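Local coordinates for protein glycogen accumulation regulator GarA (Mycobacterium tuberculosis, PDB 6I2P) that probably regulates glycogen accumulation and central metabolism through a forkhead-associated (FHA) domain, a fold that typically recognises phosphothreonine, at residues S47-L52 against F147-P151. Residues are numbered along the deposited sequence; the frame is centred on the assembly and turned at random.
Sequences SGVEGL and FLTGP
V49 N donates a hydrogen bond of 2.8 Å to T149 O, 166° at the hydrogen, where the loop 47-52 meets 147-151. The touching parts run with end-to-end directions 112° apart. In return, V49 O receives a CA-H...O contact from G150 CA at 3.5 Å. A water donates to both S47 O and G150 O, making a second, indirect polar link. G48, with no side chain, brings its CA to 3.3 Å from T149 O, so the two backbones meet directly, and its CA and that of P151 are the nearest such pair. V49 and L148 cross at about a right angle: with V49 CG1 anti to its carbonyl carbon (chi1 -60°), that methyl meets L148 CD2 at 3.9 Å, while CG2 packs against the T149 carbonyl. From the far end of the loop, L52 brings CD1 to 3.6 Å from L148 O, and P151 CB lies 3.8 Å from S47 CB. This surface contact packs the loop before strand 57-61 against the chain running out of strand 143-149; those two strands are antiparallel neighbours in one sheet of the FHA beta-sandwich. L52 also touches L58 and L72, and N134 adjoins V49 and L148.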
ATOM      1  N   SER C  47      16.519 -35.625  -5.043  1.00 80.82           N
ATOM      2  CA  SER C  47      15.814 -35.470  -3.772  1.00 78.85           C
ATOM      3  C   SER C  47      16.136 -34.149  -3.065  1.00 77.59           C
ATOM      4  O   SER C  47      15.234 -33.541  -2.477  1.00 75.95           O
ATOM      5  CB  SER C  47      16.096 -36.651  -2.849  1.00 85.38           C
ATOM      6  OG  SER C  47      15.175 -36.702  -1.771  1.00 93.74           O
ATOM      7  N   GLY C  48      17.405 -33.729  -3.117  1.00 71.36           N
ATOM      8  CA  GLY C  48      17.864 -32.496  -2.479  1.00 67.14           C
ATOM      9  C   GLY C  48      19.106 -31.874  -3.085  1.00 68.33           C
ATOM     10  O   GLY C  48      19.606 -32.348  -4.108  1.00 70.19           O
ATOM     11  N   VAL C  49      19.619 -30.802  -2.448  1.00 60.59           N
ATOM     12  CA  VAL C  49      20.799 -30.066  -2.922  1.00 58.99           C
ATOM     13  C   VAL C  49      22.121 -30.595  -2.323  1.00 64.18           C
ATOM     14  O   VAL C  49      22.117 -31.435  -1.423  1.00 64.97           O
ATOM     15  CB  VAL C  49      20.678 -28.521  -2.768  1.00 59.31           C
ATOM     16  CG1 VAL C  49      19.487 -27.964  -3.543  1.00 57.67           C
ATOM     17  CG2 VAL C  49      20.629 -28.094  -1.308  1.00 57.83           C
ATOM     18  N   GLU C  50      23.248 -30.092  -2.852  1.00 60.93           N
ATOM     19  CA  GLU C  50      24.615 -30.430  -2.440  1.00 61.94           C
ATOM     20  C   GLU C  50      25.268 -29.276  -1.670  1.00 63.47           C
ATOM     21  O   GLU C  50      24.802 -28.134  -1.731  1.00 59.81           O
ATOM     22  CB  GLU C  50      25.479 -30.753  -3.663  1.00 64.85           C
ATOM     23  CG  GLU C  50      25.158 -32.072  -4.321  1.00 75.19           C
ATOM     24  CD  GLU C  50      26.082 -32.367  -5.478  1.00 92.29           C
ATOM     25  OE1 GLU C  50      27.197 -32.878  -5.230  1.00 95.82           O
ATOM     26  OE2 GLU C  50      25.691 -32.088  -6.634  1.00 79.43           O
ATOM     27  N   GLY C  51      26.355 -29.595  -0.970  1.00 61.89           N
ATOM     28  CA  GLY C  51      27.145 -28.636  -0.202  1.00 61.19           C
ATOM     29  C   GLY C  51      26.559 -28.104   1.090  1.00 63.56           C
ATOM     30  O   GLY C  51      27.054 -27.107   1.622  1.00 62.48           O
ATOM     31  N   LEU C  52      25.508 -28.746   1.604  1.00 60.12           N
ATOM     32  CA  LEU C  52      24.900 -28.340   2.866  1.00 59.17           C
ATOM     33  C   LEU C  52      25.264 -29.360   3.948  1.00 67.14           C
ATOM     34  O   LEU C  52      25.152 -30.565   3.689  1.00 68.62           O
ATOM     35  CB  LEU C  52      23.365 -28.199   2.747  1.00 56.98           C
ATOM     36  CG  LEU C  52      22.806 -27.001   1.977  1.00 58.82           C
ATOM     37  CD1 LEU C  52      21.295 -26.991   2.036  1.00 57.74           C
ATOM     38  CD2 LEU C  52      23.319 -25.680   2.537  1.00 59.43           C
ATOM     39  N   PHE C 147      13.334 -22.627   0.112  1.00 45.79           N
ATOM     40  CA  PHE C 147      13.853 -23.552   1.106  1.00 45.23           C
ATOM     41  C   PHE C 147      14.594 -24.669   0.372  1.00 49.64           C
ATOM     42  O   PHE C 147      14.028 -25.309  -0.520  1.00 50.21           O
ATOM     43  CB  PHE C 147      12.703 -24.110   1.969  1.00 46.89           C
ATOM     44  CG  PHE C 147      13.096 -25.235   2.903  1.00 48.98           C
ATOM     45  CD1 PHE C 147      13.032 -26.561   2.487  1.00 52.98           C
ATOM     46  CD2 PHE C 147      13.528 -24.967   4.196  1.00 49.83           C
ATOM     47  CE1 PHE C 147      13.405 -27.599   3.346  1.00 55.11           C
ATOM     48  CE2 PHE C 147      13.878 -26.003   5.058  1.00 53.93           C
ATOM     49  CZ  PHE C 147      13.826 -27.313   4.624  1.00 53.66           C
ATOM     50  N   LEU C 148      15.855 -24.902   0.761  1.00 45.79           N
ATOM     51  CA  LEU C 148      16.708 -25.933   0.175  1.00 46.77           C
ATOM     52  C   LEU C 148      17.288 -26.826   1.250  1.00 52.39           C
ATOM     53  O   LEU C 148      17.750 -26.338   2.273  1.00 51.04           O
ATOM     54  CB  LEU C 148      17.841 -25.331  -0.672  1.00 46.48           C
ATOM     55  CG  LEU C 148      17.457 -24.416  -1.847  1.00 50.06           C
ATOM     56  CD1 LEU C 148      18.668 -23.658  -2.347  1.00 50.47           C
ATOM     57  CD2 LEU C 148      16.802 -25.195  -2.984  1.00 51.59           C
ATOM     58  N   THR C 149      17.277 -28.136   1.013  1.00 51.99           N
ATOM     59  CA  THR C 149      17.825 -29.118   1.945  1.00 53.96           C
ATOM     60  C   THR C 149      18.514 -30.236   1.166  1.00 60.30           C
ATOM     61  O   THR C 149      18.304 -30.353  -0.036  1.00 59.64           O
ATOM     62  CB  THR C 149      16.745 -29.579   2.959  1.00 61.09           C
ATOM     63  OG1 THR C 149      17.382 -30.222   4.057  1.00 62.36           O
ATOM     64  CG2 THR C 149      15.667 -30.479   2.342  1.00 59.85           C
ATOM     65  N   GLY C 150      19.316 -31.041   1.854  1.00 60.00           N
ATOM     66  CA  GLY C 150      20.029 -32.154   1.240  1.00 62.82           C
ATOM     67  C   GLY C 150      19.162 -33.378   1.006  1.00 70.22           C
ATOM     68  O   GLY C 150      18.008 -33.414   1.447  1.00 69.12           O
ATOM     69  N   PRO C 151      19.689 -34.426   0.324  1.00 70.94           N
ATOM     70  CA  PRO C 151      18.877 -35.638   0.114  1.00 78.01           C
ATOM     71  C   PRO C 151      18.922 -36.586   1.311  1.00119.05           C
ATOM     72  O   PRO C 151      19.208 -36.173   2.432  1.00 84.52           O
ATOM     73  CB  PRO C 151      19.493 -36.273  -1.142  1.00 81.21           C
ATOM     74  CG  PRO C 151      20.761 -35.501  -1.424  1.00 82.80           C
ATOM     75  CD  PRO C 151      21.024 -34.576  -0.282  1.00 74.87           C
TER
HETATM   76  O   HOH W   1      15.333 -33.325   0.479  1.00 62.29           O